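Local coordinates for protein ribosomal processing cysteine protease Prp (Streptococcus mutans, PDB 2G0I) that probably acts as a cysteine protease of the Prp family, with a likely role in ribosome biogenesis, at residues L47-L52 / Y100-L105. Numbering follows the deposited sequence.
Sequences LESVEL and YMKIDL
Tyr100 turns its ring edge to the side chain of Glu51: carboxylate oxygen OE2 meets the ring edge at CE1, 3.3 Å away and in the ring plane, while the carboxylate and ring planes stand 65° apart. With CG anti to the backbone N (chi1 176°), the tyrosine ring is carried across to this glutamate. Next, Met101, a selenomethionine, pairs with Leu52 through two backbone hydrogen bonds; its O accepts from Leu52 N at 2.7 Å, and its SE lies a loose 4.4 Å from Leu52 CD1. Lys102 sits opposite Glu51 in a non-hydrogen-bonded pair, its NZ 4.4 Å from Glu51 OE1, too far for a salt bridge, though the opposite charges may still attract. The antiparallel strands are inner members of the mixed sheet in this two-layer alpha-beta sandwich, flanked by strands 36-43 and 90-94. Ile103 and Val50 form a second antiparallel hydrogen-bonded pair, with N-H...O bonds in both directions, and on the buried helix-side face Ile103 CD1 packs alongside Val50 CG1 at 3.8 Å. Asp104 OD1, hydrogen-bonded to Ser106 OG, also touches Ser49 CB. Where Glu48 and Ser49 form a classic beta bulge against Ile41 of strand 36-43, Leu105 N still reaches Glu48 O at 2.8 Å, and the leucine side chain packs onto Val116 and Phe120 of helix 114-133.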
loop_
_atom_site.group_PDB
_atom_site.type_symbol
_atom_site.label_atom_id
_atom_site.label_comp_id
_atom_site.label_asym_id
_atom_site.label_seq_id
_atom_site.Cartn_x
_atom_site.Cartn_y
_atom_site.Cartn_z
ATOM N N LEU B 47 -16.375 -4.664 -3.865
ATOM C CA LEU B 47 -15.321 -5.680 -3.833
ATOM C C LEU B 47 -15.551 -6.626 -2.674
ATOM O O LEU B 47 -15.642 -6.195 -1.516
ATOM C CB LEU B 47 -13.949 -4.999 -3.692
ATOM C CG LEU B 47 -13.529 -4.245 -4.955
ATOM C CD1 LEU B 47 -12.347 -3.344 -4.630
ATOM C CD2 LEU B 47 -13.185 -5.224 -6.106
ATOM N N GLU B 48 -15.562 -7.918 -2.982
ATOM C CA GLU B 48 -15.826 -8.928 -1.978
ATOM C C GLU B 48 -14.636 -9.812 -1.669
ATOM O O GLU B 48 -14.481 -10.215 -0.538
ATOM C CB GLU B 48 -17.022 -9.804 -2.376
ATOM C CG GLU B 48 -18.329 -8.975 -2.415
ATOM C CD GLU B 48 -19.536 -9.756 -1.909
ATOM O OE1 GLU B 48 -20.390 -9.154 -1.233
ATOM O OE2 GLU B 48 -19.605 -10.945 -2.191
ATOM N N SER B 49 -13.818 -10.118 -2.670
ATOM C CA SER B 49 -12.649 -10.967 -2.438
ATOM C C SER B 49 -11.513 -10.730 -3.415
ATOM O O SER B 49 -11.709 -10.248 -4.525
ATOM C CB SER B 49 -13.032 -12.449 -2.463
ATOM O OG SER B 49 -13.438 -12.859 -3.772
ATOM N N VAL B 50 -10.316 -11.120 -2.995
ATOM C CA VAL B 50 -9.175 -11.128 -3.904
ATOM C C VAL B 50 -8.349 -12.356 -3.595
ATOM O O VAL B 50 -8.145 -12.715 -2.414
ATOM C CB VAL B 50 -8.350 -9.798 -3.861
ATOM C CG1 VAL B 50 -7.804 -9.579 -2.466
ATOM C CG2 VAL B 50 -7.170 -9.868 -4.860
ATOM N N GLU B 51 -7.912 -13.017 -4.663
ATOM C CA GLU B 51 -7.126 -14.212 -4.554
ATOM C C GLU B 51 -5.834 -13.963 -5.289
ATOM O O GLU B 51 -5.877 -13.526 -6.432
ATOM C CB GLU B 51 -7.911 -15.394 -5.126
ATOM C CG GLU B 51 -7.107 -16.679 -5.213
ATOM C CD GLU B 51 -7.904 -17.834 -5.845
ATOM O OE1 GLU B 51 -9.151 -17.813 -5.779
ATOM O OE2 GLU B 51 -7.266 -18.759 -6.391
ATOM N N LEU B 52 -4.688 -14.208 -4.650
ATOM C CA LEU B 52 -3.407 -14.051 -5.347
ATOM C C LEU B 52 -2.574 -15.306 -5.331
ATOM O O LEU B 52 -2.529 -15.992 -4.323
ATOM C CB LEU B 52 -2.583 -12.918 -4.754
ATOM C CG LEU B 52 -3.237 -11.537 -4.828
ATOM C CD1 LEU B 52 -3.792 -11.240 -3.460
ATOM C CD2 LEU B 52 -2.267 -10.497 -5.262
ATOM N N TYR B 100 -0.042 -18.731 -2.153
ATOM C CA TYR B 100 -1.473 -18.517 -2.299
ATOM C C TYR B 100 -1.966 -17.590 -1.173
ATOM O O TYR B 100 -1.546 -17.709 -0.002
ATOM C CB TYR B 100 -2.199 -19.862 -2.223
ATOM C CG TYR B 100 -3.695 -19.762 -2.257
ATOM C CD1 TYR B 100 -4.361 -19.605 -3.462
ATOM C CD2 TYR B 100 -4.448 -19.778 -1.075
ATOM C CE1 TYR B 100 -5.732 -19.482 -3.520
ATOM C CE2 TYR B 100 -5.860 -19.646 -1.114
ATOM C CZ TYR B 100 -6.486 -19.505 -2.356
ATOM O OH TYR B 100 -7.855 -19.375 -2.455
HETATM N N MSE B 101 -2.880 -16.684 -1.522
HETATM C CA MSE B 101 -3.499 -15.822 -0.545
HETATM C C MSE B 101 -4.910 -15.514 -1.012
HETATM O O MSE B 101 -5.145 -15.257 -2.187
HETATM C CB MSE B 101 -2.696 -14.541 -0.410
HETATM C CG MSE B 101 -3.210 -13.580 0.608
HETATM SE SE MSE B 101 -2.182 -11.869 0.551
HETATM C CE MSE B 101 -0.445 -12.494 0.326
ATOM N N LYS B 102 -5.860 -15.573 -0.095
ATOM C CA LYS B 102 -7.176 -15.134 -0.440
ATOM C C LYS B 102 -7.735 -14.328 0.715
ATOM O O LYS B 102 -7.779 -14.821 1.866
ATOM C CB LYS B 102 -8.061 -16.327 -0.781
ATOM C CG LYS B 102 -9.479 -15.867 -1.168
ATOM C CD LYS B 102 -10.321 -17.011 -1.720
ATOM C CE LYS B 102 -11.606 -16.434 -2.258
ATOM N NZ LYS B 102 -12.460 -17.449 -2.886
ATOM N N ILE B 103 -8.115 -13.090 0.419
ATOM C CA ILE B 103 -8.803 -12.215 1.385
ATOM C C ILE B 103 -10.256 -12.264 1.002
ATOM O O ILE B 103 -10.590 -11.985 -0.151
ATOM C CB ILE B 103 -8.297 -10.769 1.286
ATOM C CG1 ILE B 103 -6.788 -10.762 1.550
ATOM C CG2 ILE B 103 -9.052 -9.829 2.274
ATOM C CD1 ILE B 103 -6.035 -9.605 0.866
ATOM N N ASP B 104 -11.138 -12.631 1.939
ATOM C CA ASP B 104 -12.520 -12.867 1.535
ATOM C C ASP B 104 -13.451 -12.173 2.522
ATOM O O ASP B 104 -13.424 -12.488 3.707
ATOM C CB ASP B 104 -12.784 -14.352 1.455
ATOM C CG ASP B 104 -14.141 -14.686 0.813
ATOM O OD1 ASP B 104 -14.977 -13.791 0.562
ATOM O OD2 ASP B 104 -14.347 -15.880 0.544
ATOM N N LEU B 105 -14.208 -11.206 2.022
ATOM C CA LEU B 105 -15.150 -10.422 2.838
ATOM C C LEU B 105 -16.600 -10.874 2.608
ATOM O O LEU B 105 -17.539 -10.299 3.177
ATOM C CB LEU B 105 -15.049 -8.914 2.522
ATOM C CG LEU B 105 -13.769 -8.111 2.772
ATOM C CD1 LEU B 105 -13.960 -6.742 2.279
ATOM C CD2 LEU B 105 -13.407 -8.052 4.256
#